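Local coordinates for sensor protein (Pseudomonas syringae pv. tomato, PDB 2R8R), which is probably the sensor histidine kinase of a two-component system, this fragment being its N-terminal KdpD sensor domain of the P-loop NTPase clan, at residues L93-W107 with Q143-E155. Numbering follows the deposited sequence.
Sequences LAHTNAPGSRHTKRW and QVRETLPDWVLQE. With SO4 (sulfate ion), chain E.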
loop_
_atom_site.group_PDB
_atom_site.type_symbol
_atom_site.label_atom_id
_atom_site.label_comp_id
_atom_site.label_asym_id
_atom_site.label_seq_id
_atom_site.Cartn_x
_atom_site.Cartn_y
_atom_site.Cartn_z
ATOM N N LEU A 93 1.124 -3.546 -0.147
ATOM C CA LEU A 93 2.067 -4.615 0.160
ATOM C C LEU A 93 1.390 -6.003 0.319
ATOM O O LEU A 93 2.004 -7.043 0.005
ATOM C CB LEU A 93 2.804 -4.232 1.464
ATOM C CG LEU A 93 3.823 -5.150 2.139
ATOM C CD1 LEU A 93 5.002 -5.568 1.208
ATOM C CD2 LEU A 93 4.328 -4.471 3.397
ATOM N N ALA A 94 0.162 -5.996 0.839
ATOM C CA ALA A 94 -0.706 -7.192 0.991
ATOM C C ALA A 94 -1.497 -7.660 -0.255
ATOM O O ALA A 94 -2.159 -8.671 -0.200
ATOM C CB ALA A 94 -1.682 -6.986 2.156
ATOM N N HIS A 95 -1.411 -6.945 -1.360
ATOM C CA HIS A 95 -2.080 -7.327 -2.593
ATOM C C HIS A 95 -1.834 -8.761 -3.062
ATOM O O HIS A 95 -0.690 -9.262 -3.115
ATOM C CB HIS A 95 -1.657 -6.343 -3.671
ATOM C CG HIS A 95 -2.319 -6.524 -5.003
ATOM N ND1 HIS A 95 -3.574 -6.028 -5.289
ATOM C CD2 HIS A 95 -1.847 -7.031 -6.161
ATOM C CE1 HIS A 95 -3.859 -6.263 -6.560
ATOM N NE2 HIS A 95 -2.829 -6.878 -7.105
ATOM N N THR A 96 -2.928 -9.415 -3.419
ATOM C CA THR A 96 -2.902 -10.723 -4.067
ATOM C C THR A 96 -2.954 -10.464 -5.566
ATOM O O THR A 96 -3.874 -9.808 -6.037
ATOM C CB THR A 96 -4.097 -11.590 -3.590
ATOM O OG1 THR A 96 -3.893 -11.920 -2.211
ATOM C CG2 THR A 96 -4.227 -12.904 -4.389
ATOM N N ASN A 97 -1.938 -10.929 -6.295
ATOM C CA ASN A 97 -1.778 -10.608 -7.709
ATOM C C ASN A 97 -2.843 -11.244 -8.614
ATOM O O ASN A 97 -3.436 -12.238 -8.275
ATOM C CB ASN A 97 -0.389 -11.039 -8.218
ATOM C CG ASN A 97 0.752 -10.260 -7.589
ATOM O OD1 ASN A 97 0.564 -9.163 -7.080
ATOM N ND2 ASN A 97 1.948 -10.833 -7.630
ATOM N N ALA A 98 -3.014 -10.642 -9.782
ATOM C CA ALA A 98 -3.926 -11.047 -10.823
ATOM C C ALA A 98 -3.566 -12.436 -11.266
ATOM O O ALA A 98 -2.371 -12.754 -11.338
ATOM C CB ALA A 98 -3.815 -10.042 -12.036
ATOM N N PRO A 99 -4.583 -13.274 -11.582
ATOM C CA PRO A 99 -4.292 -14.636 -12.047
ATOM C C PRO A 99 -3.298 -14.677 -13.213
ATOM O O PRO A 99 -3.331 -13.816 -14.083
ATOM C CB PRO A 99 -5.687 -15.166 -12.483
ATOM C CG PRO A 99 -6.665 -14.375 -11.654
ATOM C CD PRO A 99 -6.041 -12.999 -11.583
ATOM N N GLY A 100 -2.419 -15.680 -13.217
ATOM C CA GLY A 100 -1.393 -15.794 -14.254
ATOM C C GLY A 100 -0.088 -15.087 -13.914
ATOM O O GLY A 100 0.848 -15.081 -14.717
ATOM N N SER A 101 -0.020 -14.483 -12.725
ATOM C CA SER A 101 1.167 -13.776 -12.294
ATOM C C SER A 101 2.152 -14.814 -11.815
ATOM O O SER A 101 1.770 -15.841 -11.281
ATOM C CB SER A 101 0.827 -12.807 -11.166
ATOM O OG SER A 101 0.010 -11.760 -11.639
ATOM N N ARG A 102 3.431 -14.544 -12.015
ATOM C CA ARG A 102 4.492 -15.425 -11.557
ATOM C C ARG A 102 4.391 -15.748 -10.079
ATOM O O ARG A 102 4.618 -16.885 -9.706
ATOM C CB ARG A 102 5.824 -14.787 -11.859
ATOM C CG ARG A 102 7.017 -15.618 -11.561
ATOM C CD ARG A 102 8.258 -14.758 -11.805
ATOM N NE ARG A 102 9.451 -15.551 -11.629
ATOM C CZ ARG A 102 10.050 -16.272 -12.584
ATOM N NH1 ARG A 102 11.147 -16.945 -12.290
ATOM N NH2 ARG A 102 9.562 -16.334 -13.820
ATOM N N HIS A 103 4.069 -14.753 -9.254
ATOM C CA HIS A 103 3.888 -14.922 -7.828
ATOM C C HIS A 103 2.422 -14.742 -7.430
ATOM O O HIS A 103 1.655 -14.002 -8.065
ATOM C CB HIS A 103 4.683 -13.880 -7.068
ATOM C CG HIS A 103 6.135 -13.847 -7.421
ATOM N ND1 HIS A 103 6.791 -12.685 -7.757
ATOM C CD2 HIS A 103 7.035 -14.845 -7.556
ATOM C CE1 HIS A 103 8.049 -12.966 -8.014
ATOM N NE2 HIS A 103 8.214 -14.273 -7.925
ATOM N N THR A 104 2.056 -15.430 -6.361
ATOM C CA THR A 104 0.752 -15.302 -5.720
ATOM C C THR A 104 0.511 -13.894 -5.172
ATOM O O THR A 104 -0.573 -13.313 -5.356
ATOM C CB THR A 104 0.642 -16.356 -4.595
ATOM O OG1 THR A 104 0.758 -17.664 -5.188
ATOM C CG2 THR A 104 -0.722 -16.267 -3.838
ATOM N N LYS A 105 1.540 -13.343 -4.528
ATOM C CA LYS A 105 1.423 -12.146 -3.732
ATOM C C LYS A 105 2.367 -11.076 -4.233
ATOM O O LYS A 105 3.493 -11.353 -4.657
ATOM C CB LYS A 105 1.761 -12.457 -2.268
ATOM C CG LYS A 105 0.815 -13.386 -1.531
ATOM C CD LYS A 105 -0.646 -12.927 -1.383
ATOM C CE LYS A 105 -0.814 -11.781 -0.384
ATOM N NZ LYS A 105 -2.233 -11.418 0.065
ATOM N N ARG A 106 1.930 -9.829 -4.135
ATOM C CA ARG A 106 2.783 -8.685 -4.465
ATOM C C ARG A 106 3.991 -8.529 -3.541
ATOM O O ARG A 106 4.998 -8.057 -3.989
ATOM C CB ARG A 106 1.965 -7.422 -4.487
ATOM C CG ARG A 106 2.725 -6.175 -4.870
ATOM C CD ARG A 106 1.745 -5.010 -4.987
ATOM N NE ARG A 106 0.977 -5.096 -6.223
ATOM C CZ ARG A 106 -0.025 -4.282 -6.538
ATOM N NH1 ARG A 106 -0.394 -3.306 -5.696
ATOM N NH2 ARG A 106 -0.657 -4.435 -7.712
ATOM N N TRP A 107 3.897 -8.947 -2.270
ATOM C CA TRP A 107 5.055 -8.951 -1.388
ATOM C C TRP A 107 6.206 -9.792 -1.949
ATOM O O TRP A 107 7.344 -9.401 -1.806
ATOM C CB TRP A 107 4.722 -9.308 0.070
ATOM C CG TRP A 107 4.302 -10.732 0.407
ATOM C CD1 TRP A 107 3.039 -11.154 0.694
ATOM C CD2 TRP A 107 5.155 -11.881 0.573
ATOM N NE1 TRP A 107 3.045 -12.495 1.012
ATOM C CE2 TRP A 107 4.323 -12.973 0.923
ATOM C CE3 TRP A 107 6.535 -12.098 0.450
ATOM C CZ2 TRP A 107 4.826 -14.260 1.146
ATOM C CZ3 TRP A 107 7.033 -13.375 0.669
ATOM C CH2 TRP A 107 6.181 -14.435 1.006
ATOM N N GLN A 143 -14.436 -9.443 6.825
ATOM C CA GLN A 143 -13.366 -10.397 6.522
ATOM C C GLN A 143 -12.157 -9.736 5.825
ATOM O O GLN A 143 -12.317 -9.067 4.813
ATOM C CB GLN A 143 -13.941 -11.450 5.577
ATOM C CG GLN A 143 -13.020 -12.578 5.222
ATOM C CD GLN A 143 -13.395 -13.874 5.928
ATOM O OE1 GLN A 143 -14.297 -14.619 5.482
ATOM N NE2 GLN A 143 -12.706 -14.151 7.045
ATOM N N VAL A 144 -10.947 -9.918 6.342
ATOM C CA VAL A 144 -9.765 -9.462 5.594
ATOM C C VAL A 144 -9.234 -10.613 4.756
ATOM O O VAL A 144 -8.659 -11.555 5.286
ATOM C CB VAL A 144 -8.672 -8.875 6.513
ATOM C CG1 VAL A 144 -7.486 -8.302 5.662
ATOM C CG2 VAL A 144 -9.289 -7.804 7.416
ATOM N N ARG A 145 -9.433 -10.523 3.446
ATOM C CA ARG A 145 -9.056 -11.586 2.524
ATOM C C ARG A 145 -7.616 -11.512 1.983
ATOM O O ARG A 145 -7.036 -12.543 1.670
ATOM C CB ARG A 145 -10.024 -11.609 1.340
ATOM C CG ARG A 145 -11.413 -12.041 1.735
ATOM C CD ARG A 145 -12.417 -11.739 0.652
ATOM N NE ARG A 145 -13.758 -11.752 1.213
ATOM C CZ ARG A 145 -14.444 -12.845 1.508
ATOM N NH1 ARG A 145 -13.943 -14.044 1.294
ATOM N NH2 ARG A 145 -15.649 -12.727 2.022
ATOM N N GLU A 146 -7.071 -10.306 1.823
ATOM C CA GLU A 146 -5.666 -10.144 1.417
ATOM C C GLU A 146 -4.856 -9.956 2.712
ATOM O O GLU A 146 -4.983 -8.938 3.390
ATOM C CB GLU A 146 -5.502 -8.945 0.463
ATOM C CG GLU A 146 -6.130 -9.118 -0.942
ATOM C CD GLU A 146 -5.852 -7.940 -1.868
ATOM O OE1 GLU A 146 -6.025 -6.784 -1.381
ATOM O OE2 GLU A 146 -5.478 -8.136 -3.068
ATOM N N THR A 147 -4.059 -10.948 3.073
ATOM C CA THR A 147 -3.238 -10.877 4.270
ATOM C C THR A 147 -1.731 -10.839 3.931
ATOM O O THR A 147 -1.304 -11.150 2.809
ATOM C CB THR A 147 -3.469 -12.073 5.201
ATOM O OG1 THR A 147 -3.136 -13.266 4.489
ATOM C CG2 THR A 147 -4.920 -12.146 5.727
ATOM N N LEU A 148 -0.957 -10.433 4.936
ATOM C CA LEU A 148 0.507 -10.242 4.854
ATOM C C LEU A 148 1.161 -10.946 6.057
ATOM O O LEU A 148 0.735 -10.761 7.191
ATOM C CB LEU A 148 0.845 -8.735 4.871
ATOM C CG LEU A 148 2.317 -8.367 4.755
ATOM C CD1 LEU A 148 2.788 -8.637 3.288
ATOM C CD2 LEU A 148 2.611 -6.924 5.248
ATOM N N PRO A 149 2.157 -11.803 5.812
ATOM C CA PRO A 149 2.824 -12.369 6.985
ATOM C C PRO A 149 3.522 -11.266 7.744
ATOM O O PRO A 149 4.143 -10.362 7.128
ATOM C CB PRO A 149 3.824 -13.386 6.393
ATOM C CG PRO A 149 3.308 -13.688 5.037
ATOM C CD PRO A 149 2.702 -12.362 4.568
ATOM N N ASP A 150 3.387 -11.311 9.062
ATOM C CA ASP A 150 3.956 -10.268 9.904
ATOM C C ASP A 150 5.461 -10.069 9.645
ATOM O O ASP A 150 5.945 -8.943 9.643
ATOM C CB ASP A 150 3.697 -10.584 11.364
ATOM C CG ASP A 150 2.220 -10.566 11.703
ATOM O OD1 ASP A 150 1.448 -11.209 10.966
ATOM O OD2 ASP A 150 1.838 -9.912 12.702
ATOM N N TRP A 151 6.178 -11.163 9.398
ATOM C CA TRP A 151 7.629 -11.116 9.178
ATOM C C TRP A 151 8.046 -10.272 7.976
ATOM O O TRP A 151 9.124 -9.707 7.989
ATOM C CB TRP A 151 8.240 -12.530 9.101
ATOM C CG TRP A 151 7.872 -13.278 7.871
ATOM C CD1 TRP A 151 6.922 -14.230 7.762
ATOM C CD2 TRP A 151 8.440 -13.113 6.553
ATOM N NE1 TRP A 151 6.862 -14.691 6.469
ATOM C CE2 TRP A 151 7.778 -14.022 5.704
ATOM C CE3 TRP A 151 9.469 -12.311 6.025
ATOM C CZ2 TRP A 151 8.098 -14.150 4.349
ATOM C CZ3 TRP A 151 9.794 -12.436 4.685
ATOM C CH2 TRP A 151 9.113 -13.345 3.859
ATOM N N VAL A 152 7.190 -10.146 6.966
ATOM C CA VAL A 152 7.483 -9.291 5.797
ATOM C C VAL A 152 7.642 -7.835 6.246
ATOM O O VAL A 152 8.587 -7.109 5.831
ATOM C CB VAL A 152 6.429 -9.405 4.667
ATOM C CG1 VAL A 152 6.670 -8.347 3.603
ATOM C CG2 VAL A 152 6.490 -10.746 4.010
ATOM N N LEU A 153 6.744 -7.423 7.131
ATOM C CA LEU A 153 6.815 -6.073 7.693
ATOM C C LEU A 153 7.909 -5.916 8.764
ATOM O O LEU A 153 8.574 -4.885 8.810
ATOM C CB LEU A 153 5.434 -5.659 8.215
ATOM C CG LEU A 153 5.325 -4.264 8.803
ATOM C CD1 LEU A 153 3.948 -3.749 8.628
ATOM C CD2 LEU A 153 5.680 -4.324 10.292
ATOM N N GLN A 154 8.077 -6.935 9.614
ATOM C CA GLN A 154 9.091 -6.928 10.697
ATOM C C GLN A 154 10.521 -6.821 10.174
ATOM O O GLN A 154 11.373 -6.193 10.783
ATOM C CB GLN A 154 8.976 -8.185 11.573
ATOM C CG GLN A 154 7.704 -8.173 12.420
ATOM C CD GLN A 154 7.332 -9.532 13.035
ATOM O OE1 GLN A 154 8.056 -10.526 12.885
ATOM N NE2 GLN A 154 6.192 -9.566 13.752
ATOM N N GLU A 155 10.770 -7.443 9.037
ATOM C CA GLU A 155 12.085 -7.416 8.451
ATOM C C GLU A 155 12.295 -6.256 7.491
ATOM O O GLU A 155 13.343 -6.187 6.858
ATOM C CB GLU A 155 12.352 -8.762 7.785
ATOM C CG GLU A 155 12.304 -9.880 8.825
ATOM C CD GLU A 155 12.677 -11.209 8.273
ATOM O OE1 GLU A 155 12.999 -11.293 7.066
ATOM O OE2 GLU A 155 12.659 -12.180 9.057
HETATM S S SO4 E . -17.220 -10.305 4.050
HETATM O O1 SO4 E . -18.382 -10.002 3.232
HETATM O O2 SO4 E . -17.249 -9.638 5.340
HETATM O O3 SO4 E . -17.163 -11.750 4.361
HETATM O O4 SO4 E . -16.092 -9.810 3.271
HETATM O O HOH W 1 -4.513 -4.677 -3.281
HETATM O O HOH W 2 -6.316 -12.857 -1.332
HETATM O O HOH W 3 -3.518 -13.903 1.099
#
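W107 is packed against L148, P149, W151 and V152. Methyl CG2 of V152 lies over one face of the indole, 4.1 Å from the centroid of its six-membered ring and 25° off the normal, a CH-pi contact. The solvent-exposed W151 turns its edge toward the face of W107 in an offset edge-to-face pair, planes at 81°. With CG of W107 between its own backbone N and carbonyl carbon (chi1 70°), the indole reaches L148 and P149, CD1 of W107 lying 3.6 Å from CD1 of L148. In the buried cluster of L93, L148 and V152, L93 CD2 meets L148 CD2 at 3.5 Å. The contact joins the loop after strand 87-90 and the start of helix 106-115 to helix 150-154 and the loop before it, around a parallel sheet of order 2-3-4-1-5, that of many P-loop NTPases. Toward E146, H95 and T96 the contacts become polar and watered. K105 NZ reaches T147 O (2.9 Å) in the carbonyl plane, on a lone pair; A94 O, T96 OG1 and a water share its three N-H groups with T147. E146 OE2 takes the amide N of T96 (2.9 Å) from above the carboxylate plane, while a water links E146 OE1 to ND1 of H95, whose NE2 is hydrogen-bonded to E74 OE2.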